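Local coordinates for protein metallo-beta-lactamase 1 (Acinetobacter baumannii, PDB 5MMD) that probably hydrolyses beta-lactam antibiotics to substituted beta-amino acids as a zinc-dependent class B enzyme, a reaction that underlies antibiotic resistance, at residues D49-S53 against E81-I87; T57-V61 against K88-G92; L145-I149 against Y191-K195; W180-R185 against T213-E218; I40-A45 against K68-A72. The contacts are given in a common frame with arbitrary orientation. Residue numbers count along the deposited sequence, not the author numbering.

Contact 1 (D49-S53 against E81-I87); sequences DTPWS and EDKTAGI. With ZN (zinc ion), chain C.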
# COMPACT_ATOMS: atom_id res chain seq x y z
N ASP A 49 1.62 3.96 -2.61
CA ASP A 49 0.18 3.91 -2.97
C ASP A 49 -0.39 5.30 -3.18
O ASP A 49 -0.11 6.22 -2.41
CB ASP A 49 -0.61 3.13 -1.92
CG ASP A 49 -0.44 1.65 -2.10
OD1 ASP A 49 0.03 1.29 -3.18
OD2 ASP A 49 -0.71 0.87 -1.17
N THR A 50 -1.11 5.47 -4.30
CA THR A 50 -1.72 6.75 -4.54
C THR A 50 -2.93 6.92 -3.61
O THR A 50 -3.44 5.96 -3.06
CB THR A 50 -2.21 6.93 -6.00
OG1 THR A 50 -3.43 6.17 -6.18
CG2 THR A 50 -1.16 6.47 -7.01
N PRO A 51 -3.34 8.16 -3.43
CA PRO A 51 -4.65 8.41 -2.80
C PRO A 51 -5.78 7.85 -3.67
O PRO A 51 -5.55 7.45 -4.81
CB PRO A 51 -4.68 9.94 -2.71
CG PRO A 51 -3.26 10.33 -2.50
CD PRO A 51 -2.50 9.36 -3.45
N TRP A 52 -6.99 7.83 -3.13
CA TRP A 52 -8.16 7.25 -3.77
C TRP A 52 -8.79 8.12 -4.84
O TRP A 52 -9.89 7.81 -5.28
CB TRP A 52 -9.23 6.97 -2.72
CG TRP A 52 -10.05 5.74 -2.91
CD1 TRP A 52 -10.43 5.15 -4.07
CD2 TRP A 52 -10.60 4.94 -1.86
NE1 TRP A 52 -11.20 4.04 -3.82
CE2 TRP A 52 -11.31 3.87 -2.46
CE3 TRP A 52 -10.57 5.03 -0.46
CZ2 TRP A 52 -11.99 2.90 -1.72
CZ3 TRP A 52 -11.21 4.06 0.28
CH2 TRP A 52 -11.92 2.99 -0.35
N SER A 53 -8.15 9.20 -5.25
CA SER A 53 -8.72 10.08 -6.29
C SER A 53 -7.65 10.90 -6.98
O SER A 53 -6.55 11.13 -6.42
CB SER A 53 -9.78 11.01 -5.70
OG SER A 53 -9.22 12.07 -4.92
N GLU A 81 -8.53 0.33 -6.87
CA GLU A 81 -8.64 1.76 -7.06
C GLU A 81 -8.17 2.60 -5.86
O GLU A 81 -7.70 3.71 -6.05
CB GLU A 81 -10.08 2.11 -7.39
CG GLU A 81 -10.32 3.51 -7.88
CD GLU A 81 -9.78 3.80 -9.26
OE1 GLU A 81 -9.92 4.96 -9.67
OE2 GLU A 81 -9.28 2.89 -9.96
N ASP A 82 -8.26 2.06 -4.65
CA ASP A 82 -7.84 2.83 -3.48
C ASP A 82 -6.31 3.07 -3.49
O ASP A 82 -5.86 3.97 -2.81
CB ASP A 82 -8.30 2.21 -2.13
CG ASP A 82 -7.91 0.76 -1.93
OD1 ASP A 82 -7.87 0.02 -2.94
OD2 ASP A 82 -7.75 0.33 -0.73
N LYS A 83 -5.55 2.32 -4.26
CA LYS A 83 -4.07 2.45 -4.27
C LYS A 83 -3.48 2.87 -5.62
O LYS A 83 -2.28 3.18 -5.73
CB LYS A 83 -3.44 1.12 -3.84
CG LYS A 83 -3.92 0.53 -2.54
CD LYS A 83 -3.87 1.51 -1.35
CE LYS A 83 -4.35 0.81 -0.07
NZ LYS A 83 -4.52 1.77 1.01
N THR A 84 -4.34 2.88 -6.65
CA THR A 84 -3.95 3.16 -8.03
C THR A 84 -4.72 4.32 -8.65
O THR A 84 -4.51 4.61 -9.82
CB THR A 84 -4.19 1.96 -8.96
OG1 THR A 84 -5.59 1.63 -8.96
CG2 THR A 84 -3.33 0.75 -8.53
N ALA A 85 -5.63 4.97 -7.93
CA ALA A 85 -6.49 5.95 -8.59
C ALA A 85 -5.68 7.05 -9.24
O ALA A 85 -6.12 7.63 -10.23
CB ALA A 85 -7.54 6.58 -7.62
N GLY A 86 -4.53 7.37 -8.68
CA GLY A 86 -3.78 8.50 -9.16
C GLY A 86 -2.74 8.18 -10.22
O GLY A 86 -2.06 9.10 -10.69
N ILE A 87 -2.62 6.92 -10.59
CA ILE A 87 -1.60 6.53 -11.57
C ILE A 87 -1.71 7.30 -12.89
O ILE A 87 -0.70 7.78 -13.40
CB ILE A 87 -1.61 5.06 -11.87
CG1 ILE A 87 -1.08 4.32 -10.65
CG2 ILE A 87 -0.73 4.79 -13.14
CD1 ILE A 87 -1.04 2.86 -10.74
ZN ZN C . -7.69 -1.48 0.11
O HOH W 1 -11.37 7.22 -7.52
O HOH W 2 -8.51 -2.58 -1.44

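Contact 2 (T57-V61 against K88-G92); sequences TEKLV and KWLNG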
# COMPACT_ATOMS: atom_id res chain seq x y z
N THR A 57 -4.61 12.96 -5.29
CA THR A 57 -3.26 12.65 -5.75
C THR A 57 -2.58 13.98 -6.09
O THR A 57 -1.48 14.23 -5.62
CB THR A 57 -3.22 11.68 -6.95
OG1 THR A 57 -3.74 10.41 -6.54
CG2 THR A 57 -1.75 11.48 -7.44
N GLU A 58 -3.25 14.85 -6.84
CA GLU A 58 -2.70 16.19 -7.08
C GLU A 58 -2.43 16.92 -5.77
O GLU A 58 -1.39 17.59 -5.64
CB GLU A 58 -3.60 17.07 -7.96
CG GLU A 58 -3.01 18.49 -8.13
CD GLU A 58 -3.48 19.51 -7.07
OE1 GLU A 58 -4.52 19.26 -6.42
OE2 GLU A 58 -2.82 20.58 -6.87
N LYS A 59 -3.34 16.81 -4.80
CA LYS A 59 -3.14 17.51 -3.53
C LYS A 59 -1.90 17.00 -2.81
O LYS A 59 -1.22 17.78 -2.11
CB LYS A 59 -4.36 17.35 -2.60
CG LYS A 59 -5.57 18.10 -3.06
CD LYS A 59 -6.76 17.87 -2.09
CE LYS A 59 -7.90 18.83 -2.36
NZ LYS A 59 -8.59 18.57 -3.65
N LEU A 60 -1.62 15.71 -2.94
CA LEU A 60 -0.50 15.09 -2.26
C LEU A 60 0.79 15.56 -2.89
O LEU A 60 1.74 15.94 -2.20
CB LEU A 60 -0.62 13.56 -2.30
CG LEU A 60 0.49 12.78 -1.58
CD1 LEU A 60 0.52 13.00 -0.07
CD2 LEU A 60 0.39 11.27 -1.96
N VAL A 61 0.80 15.60 -4.21
CA VAL A 61 1.97 16.00 -4.96
C VAL A 61 2.25 17.46 -4.69
O VAL A 61 3.41 17.84 -4.53
CB VAL A 61 1.78 15.74 -6.48
CG1 VAL A 61 2.87 16.41 -7.27
CG2 VAL A 61 1.82 14.25 -6.70
N LYS A 88 -2.92 7.45 -13.42
CA LYS A 88 -3.12 8.20 -14.65
C LYS A 88 -2.66 9.64 -14.53
O LYS A 88 -1.96 10.15 -15.42
CB LYS A 88 -4.59 8.18 -15.10
CG LYS A 88 -4.83 9.01 -16.37
CD LYS A 88 -6.29 9.11 -16.77
CE LYS A 88 -6.71 7.96 -17.65
NZ LYS A 88 -8.10 8.15 -18.16
N TRP A 89 -3.04 10.30 -13.44
CA TRP A 89 -2.67 11.69 -13.27
C TRP A 89 -1.13 11.79 -13.17
O TRP A 89 -0.53 12.66 -13.78
CB TRP A 89 -3.35 12.30 -12.05
CG TRP A 89 -3.02 13.75 -11.88
CD1 TRP A 89 -3.66 14.83 -12.43
CD2 TRP A 89 -1.93 14.26 -11.13
NE1 TRP A 89 -3.04 15.99 -12.05
CE2 TRP A 89 -1.97 15.67 -11.25
CE3 TRP A 89 -0.92 13.68 -10.40
CZ2 TRP A 89 -1.03 16.50 -10.65
CZ3 TRP A 89 0.03 14.52 -9.79
CH2 TRP A 89 -0.04 15.91 -9.93
N LEU A 90 -0.51 10.86 -12.46
CA LEU A 90 0.93 10.91 -12.24
C LEU A 90 1.67 10.66 -13.56
O LEU A 90 2.65 11.34 -13.87
CB LEU A 90 1.33 9.88 -11.20
CG LEU A 90 0.93 10.09 -9.74
CD1 LEU A 90 1.20 8.80 -8.95
CD2 LEU A 90 1.67 11.26 -9.16
N ASN A 91 1.17 9.68 -14.31
CA ASN A 91 1.68 9.39 -15.63
C ASN A 91 1.66 10.62 -16.51
O ASN A 91 2.61 10.91 -17.23
CB ASN A 91 0.85 8.29 -16.28
CG ASN A 91 1.21 6.92 -15.79
OD1 ASN A 91 2.16 6.75 -15.02
ND2 ASN A 91 0.45 5.93 -16.21
N GLY A 92 0.54 11.33 -16.45
CA GLY A 92 0.38 12.56 -17.19
C GLY A 92 1.39 13.64 -16.86
O GLY A 92 1.67 14.50 -17.69

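Contact 3 (L145-I149 against Y191-K195); sequences LVVWI and YPEAK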
# COMPACT_ATOMS: atom_id res chain seq x y z
N LEU A 145 1.42 -6.54 -2.60
CA LEU A 145 2.82 -6.34 -2.19
C LEU A 145 2.92 -5.60 -0.85
O LEU A 145 2.03 -4.84 -0.49
CB LEU A 145 3.57 -5.49 -3.23
CG LEU A 145 3.56 -5.88 -4.69
CD1 LEU A 145 4.27 -4.83 -5.59
CD2 LEU A 145 4.21 -7.24 -4.83
N VAL A 146 4.04 -5.82 -0.16
CA VAL A 146 4.43 -5.00 0.99
C VAL A 146 5.72 -4.27 0.73
O VAL A 146 6.51 -4.67 -0.13
CB VAL A 146 4.59 -5.82 2.28
CG1 VAL A 146 3.30 -6.62 2.57
CG2 VAL A 146 5.79 -6.73 2.22
N VAL A 147 5.93 -3.18 1.46
CA VAL A 147 7.12 -2.35 1.27
C VAL A 147 7.78 -2.06 2.59
O VAL A 147 7.14 -1.54 3.51
CB VAL A 147 6.76 -1.03 0.59
CG1 VAL A 147 7.98 -0.22 0.34
CG2 VAL A 147 6.00 -1.30 -0.74
N TRP A 148 9.06 -2.39 2.66
CA TRP A 148 9.87 -2.32 3.86
C TRP A 148 10.81 -1.16 3.76
O TRP A 148 11.45 -0.95 2.72
CB TRP A 148 10.62 -3.61 4.03
CG TRP A 148 11.60 -3.75 5.16
CD1 TRP A 148 12.96 -3.96 5.03
CD2 TRP A 148 11.33 -3.78 6.57
NE1 TRP A 148 13.54 -4.11 6.27
CE2 TRP A 148 12.57 -4.00 7.23
CE3 TRP A 148 10.17 -3.66 7.34
CZ2 TRP A 148 12.68 -4.08 8.62
CZ3 TRP A 148 10.28 -3.73 8.73
CH2 TRP A 148 11.52 -3.97 9.35
N ILE A 149 10.87 -0.39 4.85
CA ILE A 149 11.82 0.70 4.96
C ILE A 149 12.89 0.28 5.96
O ILE A 149 12.70 0.43 7.17
CB ILE A 149 11.16 1.99 5.42
CG1 ILE A 149 9.81 2.16 4.70
CG2 ILE A 149 12.11 3.18 5.19
CD1 ILE A 149 9.10 3.42 5.09
N TYR A 191 10.17 -10.10 8.56
CA TYR A 191 10.26 -8.80 9.24
C TYR A 191 10.07 -8.93 10.76
O TYR A 191 9.26 -8.24 11.36
CB TYR A 191 9.28 -7.83 8.61
CG TYR A 191 9.49 -7.68 7.10
CD1 TYR A 191 10.59 -7.01 6.61
CD2 TYR A 191 8.59 -8.22 6.19
CE1 TYR A 191 10.81 -6.88 5.24
CE2 TYR A 191 8.77 -8.08 4.83
CZ TYR A 191 9.89 -7.43 4.35
OH TYR A 191 10.09 -7.30 3.00
N PRO A 192 10.85 -9.79 11.39
CA PRO A 192 10.63 -9.97 12.83
C PRO A 192 10.87 -8.70 13.68
O PRO A 192 10.32 -8.62 14.80
CB PRO A 192 11.65 -11.06 13.19
CG PRO A 192 12.76 -10.88 12.16
CD PRO A 192 12.00 -10.56 10.90
N GLU A 193 11.67 -7.75 13.18
CA GLU A 193 12.02 -6.55 13.96
C GLU A 193 11.23 -5.31 13.50
O GLU A 193 11.59 -4.18 13.86
CB GLU A 193 13.53 -6.27 13.87
CG GLU A 193 14.41 -6.90 14.99
CD GLU A 193 14.89 -5.88 16.07
OE1 GLU A 193 15.89 -5.14 15.85
OE2 GLU A 193 14.27 -5.82 17.16
N ALA A 194 10.19 -5.48 12.69
CA ALA A 194 9.41 -4.31 12.29
C ALA A 194 8.93 -3.55 13.54
O ALA A 194 8.49 -4.17 14.51
CB ALA A 194 8.23 -4.69 11.44
N LYS A 195 8.99 -2.23 13.48
CA LYS A 195 8.67 -1.36 14.64
C LYS A 195 7.32 -0.72 14.49
O LYS A 195 6.54 -0.55 15.47
CB LYS A 195 9.74 -0.29 14.78
CG LYS A 195 11.03 -0.79 15.39
CE LYS A 195 13.20 0.05 16.44
NZ LYS A 195 14.23 0.18 15.37

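Contact 4 (W180-R185 against T213-E218); sequences WPQSAR and TKVLAE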
# COMPACT_ATOMS: atom_id res chain seq x y z
N TRP A 180 -3.55 -16.93 2.14
CA TRP A 180 -3.27 -15.79 3.03
C TRP A 180 -2.51 -16.18 4.31
O TRP A 180 -1.57 -15.49 4.70
CB TRP A 180 -4.57 -15.08 3.40
CG TRP A 180 -4.39 -13.62 3.73
CD1 TRP A 180 -3.27 -13.02 4.27
CD2 TRP A 180 -5.35 -12.59 3.56
NE1 TRP A 180 -3.48 -11.69 4.43
CE2 TRP A 180 -4.75 -11.38 4.00
CE3 TRP A 180 -6.67 -12.55 3.08
CZ2 TRP A 180 -5.43 -10.16 4.00
CZ3 TRP A 180 -7.33 -11.35 3.04
CH2 TRP A 180 -6.72 -10.16 3.51
N PRO A 181 -2.89 -17.28 4.96
CA PRO A 181 -2.09 -17.62 6.14
C PRO A 181 -0.61 -17.86 5.84
O PRO A 181 0.23 -17.28 6.54
CB PRO A 181 -2.76 -18.89 6.67
CG PRO A 181 -4.15 -18.89 6.08
CD PRO A 181 -3.99 -18.24 4.73
N GLN A 182 -0.25 -18.65 4.82
CA GLN A 182 1.17 -18.86 4.58
C GLN A 182 1.81 -17.54 4.16
O GLN A 182 2.95 -17.26 4.53
CB GLN A 182 1.45 -19.93 3.52
CG GLN A 182 2.97 -20.27 3.42
OE1 GLN A 182 3.18 -21.54 5.48
NE2 GLN A 182 4.63 -19.83 5.20
N SER A 183 1.10 -16.70 3.43
CA SER A 183 1.71 -15.43 3.05
C SER A 183 1.98 -14.55 4.25
O SER A 183 2.96 -13.83 4.28
CB SER A 183 0.83 -14.68 2.06
OG SER A 183 0.59 -15.54 0.97
N ALA A 184 1.06 -14.58 5.21
CA ALA A 184 1.18 -13.82 6.45
C ALA A 184 2.37 -14.35 7.26
O ALA A 184 3.16 -13.57 7.84
CB ALA A 184 -0.10 -13.94 7.24
N ARG A 185 2.47 -15.68 7.31
CA ARG A 185 3.59 -16.34 7.95
C ARG A 185 4.89 -15.93 7.29
O ARG A 185 5.87 -15.71 7.98
CB ARG A 185 3.44 -17.85 7.89
CG ARG A 185 2.32 -18.42 8.74
CD ARG A 185 2.01 -19.85 8.30
NE ARG A 185 0.77 -20.35 8.89
CZ ARG A 185 0.09 -21.39 8.39
NH1 ARG A 185 0.53 -22.02 7.30
NH2 ARG A 185 -1.03 -21.79 8.98
N THR A 213 -3.17 -10.35 11.61
CA THR A 213 -3.61 -10.69 10.26
C THR A 213 -3.46 -12.21 9.96
O THR A 213 -4.38 -12.82 9.38
CB THR A 213 -2.84 -9.89 9.21
OG1 THR A 213 -3.10 -8.49 9.40
CG2 THR A 213 -3.29 -10.30 7.82
N LYS A 214 -2.37 -12.82 10.42
CA LYS A 214 -2.22 -14.26 10.28
C LYS A 214 -3.39 -15.00 10.93
O LYS A 214 -3.91 -15.94 10.32
CB LYS A 214 -0.92 -14.77 10.89
CG LYS A 214 -0.75 -16.30 10.70
CD LYS A 214 0.52 -16.87 11.34
CE LYS A 214 0.47 -16.97 12.87
NZ LYS A 214 -0.52 -18.00 13.39
N VAL A 215 -3.75 -14.63 12.16
CA VAL A 215 -4.86 -15.27 12.89
C VAL A 215 -6.17 -15.12 12.13
O VAL A 215 -6.91 -16.10 11.96
CB VAL A 215 -5.02 -14.69 14.32
CG1 VAL A 215 -6.36 -15.07 14.93
CG2 VAL A 215 -3.87 -15.15 15.17
N LEU A 216 -6.44 -13.91 11.65
CA LEU A 216 -7.67 -13.65 10.90
C LEU A 216 -7.71 -14.50 9.62
O LEU A 216 -8.77 -14.99 9.20
CB LEU A 216 -7.79 -12.17 10.55
CG LEU A 216 -7.92 -11.17 11.70
CD1 LEU A 216 -8.20 -9.77 11.18
CD2 LEU A 216 -8.96 -11.60 12.67
N ALA A 217 -6.55 -14.68 9.01
CA ALA A 217 -6.48 -15.43 7.75
C ALA A 217 -6.71 -16.90 8.02
O ALA A 217 -7.48 -17.56 7.31
CB ALA A 217 -5.16 -15.19 7.06
N GLU A 218 -6.08 -17.40 9.08
CA GLU A 218 -6.23 -18.79 9.49
C GLU A 218 -7.68 -19.09 9.85
O GLU A 218 -8.22 -20.13 9.43
CB GLU A 218 -5.27 -19.10 10.67
CG GLU A 218 -3.82 -19.34 10.15
CD GLU A 218 -2.79 -19.69 11.22
OE1 GLU A 218 -3.12 -19.77 12.42
OE2 GLU A 218 -1.62 -19.92 10.84

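Contact 5 (I40-A45 against K68-A72); sequences ISGGKA and KYELA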
# COMPACT_ATOMS: atom_id res chain seq x y z
N ILE A 40 10.77 9.90 2.61
CA ILE A 40 11.84 10.80 2.21
C ILE A 40 13.22 10.24 2.47
O ILE A 40 13.50 9.75 3.56
CB ILE A 40 11.76 12.12 2.96
CG1 ILE A 40 10.34 12.63 3.05
CG2 ILE A 40 12.74 13.16 2.34
CD1 ILE A 40 9.71 12.92 1.78
N SER A 41 14.09 10.40 1.47
CA SER A 41 15.50 10.14 1.60
C SER A 41 16.29 11.20 0.80
O SER A 41 16.08 11.36 -0.40
CB SER A 41 15.83 8.74 1.11
OG SER A 41 17.21 8.46 1.24
N GLY A 42 17.15 11.94 1.49
CA GLY A 42 18.01 12.90 0.81
C GLY A 42 17.22 13.91 0.01
O GLY A 42 17.60 14.29 -1.09
N GLY A 43 16.10 14.35 0.55
CA GLY A 43 15.31 15.36 -0.11
C GLY A 43 14.36 14.81 -1.16
O GLY A 43 13.48 15.54 -1.62
N LYS A 44 14.51 13.53 -1.52
CA LYS A 44 13.61 12.92 -2.50
C LYS A 44 12.44 12.22 -1.83
O LYS A 44 12.64 11.49 -0.87
CB LYS A 44 14.36 11.92 -3.37
CG LYS A 44 15.65 12.51 -3.98
CD LYS A 44 16.57 11.45 -4.58
CE LYS A 44 17.85 12.06 -5.14
NZ LYS A 44 18.87 12.55 -4.13
N ALA A 45 11.25 12.39 -2.41
CA ALA A 45 10.02 11.80 -1.87
C ALA A 45 9.49 10.66 -2.73
O ALA A 45 9.41 10.79 -3.97
CB ALA A 45 8.94 12.84 -1.73
N LYS A 68 9.07 21.43 -0.35
CA LYS A 68 10.36 21.54 -1.04
C LYS A 68 11.07 20.19 -1.09
O LYS A 68 12.30 20.14 -1.01
CB LYS A 68 11.28 22.58 -0.37
CG LYS A 68 10.61 23.90 0.01
CD LYS A 68 10.04 24.56 -1.23
CE LYS A 68 9.67 26.01 -1.01
NZ LYS A 68 9.19 26.63 -2.29
N TYR A 69 10.30 19.12 -1.23
CA TYR A 69 10.86 17.81 -1.56
C TYR A 69 10.86 17.61 -3.08
O TYR A 69 10.02 18.16 -3.79
CB TYR A 69 10.08 16.69 -0.92
CG TYR A 69 10.16 16.59 0.59
CD1 TYR A 69 11.38 16.64 1.26
CD2 TYR A 69 8.99 16.42 1.36
CE1 TYR A 69 11.44 16.56 2.65
CE2 TYR A 69 9.04 16.32 2.73
CZ TYR A 69 10.27 16.39 3.37
OH TYR A 69 10.35 16.28 4.73
N GLU A 70 11.80 16.80 -3.56
CA GLU A 70 11.83 16.37 -4.95
C GLU A 70 10.98 15.10 -5.11
O GLU A 70 11.16 14.14 -4.37
CB GLU A 70 13.29 16.16 -5.38
CG GLU A 70 13.48 15.77 -6.82
CD GLU A 70 14.93 15.78 -7.26
OE1 GLU A 70 15.85 16.09 -6.46
OE2 GLU A 70 15.16 15.50 -8.45
N LEU A 71 10.03 15.09 -6.02
CA LEU A 71 9.21 13.86 -6.15
C LEU A 71 9.90 12.89 -7.07
O LEU A 71 10.20 13.23 -8.19
CB LEU A 71 7.82 14.19 -6.68
CG LEU A 71 6.87 13.01 -6.83
CD1 LEU A 71 6.82 12.10 -5.58
CD2 LEU A 71 5.49 13.58 -7.11
N ALA A 72 10.14 11.68 -6.58
CA ALA A 72 10.90 10.67 -7.30
C ALA A 72 10.00 9.66 -8.04
O ALA A 72 10.38 9.14 -9.09
CB ALA A 72 11.80 9.95 -6.34

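Contact 1 (D49-S53 against E81-I87)
The segment D49-S53 has no regular secondary structure and passes alongside a weakly bonded helical turn at E81-T84, with CA atoms as close as 4.4 Å between W52 and D82. One backbone bond ties the two, from T50 N to K83 O at 2.9 Å. T50 also binds through its side chain: OG1 accepts from G86 N at 3.0 Å, inside the type I turn T84-I87, and donates to its own neighbour, P51 O, at 2.8 Å. The p rotamer of T50 places OG1 for both bonds. W52 lays its indole over D82, whose CA sits 3.5 Å from the five-membered ring centroid in a CH-pi contact. D82 binds zinc through OD2 at 2.0 Å, in a site whose other protein ligands are C159 and H201, with a water 2.1 Å from the zinc, so the contact backs directly onto the metal centre of the metallo-beta-lactamase fold. D49 OD2 meets the K83 side chain at CD, 3.2 Å away, but its hydrogen bonds go to Y156 and T77, while K83 NZ reaches S34. Around these bonds, P51 packs on strand 17-26 and helix 54-66, and W52 lies against strands 17-26 and 32-41.

Contact 2 (T57-V61 against K88-G92)
This is an apolar helix-helix contact on one flank of the fold, where helix 54-66 meets the short helix 87-92 that follows the zinc-binding D82 region in the chain. The axes of the two segments come no nearer than 10.6 Å and their directions differ by 50°, so the backbones stay apart, with T57 and W89 the nearest pair at 7.6 Å between CA atoms. The gap is bridged by side chains, above all by the indole of W89. E58 lies over a face of that ring, its CA 4.0 Å from the centroid of the six-membered ring in a CH-pi contact, while its carboxylate leads away from the partner helix. In the alpha-beta-beta-alpha sandwich of the metallo-beta-lactamase superfamily, helix 54-66 connects the parallel strands 44-48 and 70-75, and the inner side of this pair of helices rests on the sheet: V61 touches L71 and L90 touches S74. Deeper in the contact, V61 CG2 packs 3.6 Å from W89 CZ3 and 3.9 Å from L90 CD2. T57 CG2 lies 3.8 Å from both W89 CE3 and L90 CG, and T57 OG1 hydrogen-bonds to O of S53, the N-cap residue of the helix.

Contact 3 (L145-I149 against Y191-K195)
L145 precedes strand 146-149 and lies beyond the reach of Y191-K195. From V146 onward the side chains alternate, as expected of an extended strand. V146 points toward the partner segment and places CG2 4.2 Å from Y191 CE2. V147 points the other way. W148 then takes up most of the contact: its CG lies 3.2 Å from Y191 CE1, which sits over one face of the indole, and the ring planes meet obliquely at 40°, with 4.5 Å between the centroids of the five-membered ring and the tyrosine. At the edge of the indole, W148 CZ3 lies 3.5 Å from A194 CB. I149, on the face shared with V147, makes no contact here. The partner segment leaves helix 180-190 at Y191 and folds into a type I turn, closed by a bond from A194 N to Y191 O at 3.2 Å, before entering strand 196-199. The contact joins this helix-to-strand connection to a face of the five-stranded sheet, where Y191 also touches Y134 and L155. No hydrogen bond crosses between the segments, so their association rests on van der Waals and aromatic packing, with close fit of the rings replacing polar pairing.

Contact 4 (W180-R185 against T213-E218)
A217 loses the most surface, 59 Å², and its methyl sits where two nearly antiparallel helices, 164° apart, approach to 8.3 Å between axes. Its CB lies 3.7 Å from both W180 CB and P181 N. K214, with 52 Å² buried, packs one turn earlier: its CA is 3.7 Å from A184 CB, and its CD lies 3.5 Å from R185 CG. An alanine on each helix permits this close approach. P181 buries 50 Å², and P181 CB lies 3.7 Å from E218 CG. W180 reaches T213, its NE1 3.7 Å from T213 CG2, while that nitrogen bonds to F160 O and the ring stacks on F160, near zinc ligand H140. At the outer margin R185 NH2 forms a salt bridge to E218 OE2 at 2.7 Å, and K214 NZ adds a weaker one to E218 OE1 at 3.3 Å. The glutamate balances two cations, one from each helix, and a charged network borders an interface packed inside by alanine methyls, P181 and part of W180.

Contact 5 (I40-A45 against K68-A72)
Y69 adopts the m rotamer, which brings its ring beside the hairpin I40-A45 so that I40 CD1, with both chi angles m, rests over its face, 3.6 Å from the centroid in a CH-pi contact. A45 CB fits 4.1 Å from Y69 CB. L71, at chi1 t and chi2 p, puts CD1 3.3 Å from A45 O; it shares its sheet face with A45, and both touch I64 of helix 54-66. K44 and E70 emerge on the opposite face, where their side chains come no closer than 4.4 Å, between K44 CG and E70 OE1. The backbones pair in parallel: E70 N to G43 O at 2.9 Å, A45 N to E70 O at 2.6 Å and A72 N to A45 O at 2.9 Å. G42 and G43 take the central positions of the type I' turn S41-K44, positive phi suiting glycine, and K68 closes helix 54-66 with a Schellman motif. Strands 44-48 and 70-75, joined through that helix, form a beta-alpha-beta crossover.

How the contacts relate
Contacts 1, 2 and 5 are neighbours: contact 5 pairs strands 44-48 and 70-75, contact 2 uses helix 54-66 between them, and contact 1 uses the loop leading into that helix. T57 and V61 carry packing from contact 2 to G86 of contact 1 and L71 of contact 5. Contacts 3 and 4, across the chain's centre from contacts 1 and 2, are related through helix 180-190, which begins in contact 4 and ends just before Y191 of contact 3. Contacts 1 to 4 are largely buried, contact 5 superficial. Chemistry follows: backbone and threonine hydrogen bonds in contact 1, whose D82 binds zinc, apolar packing in 2 and 3, a salt-bridge network bordering 4, strand pairing in 5.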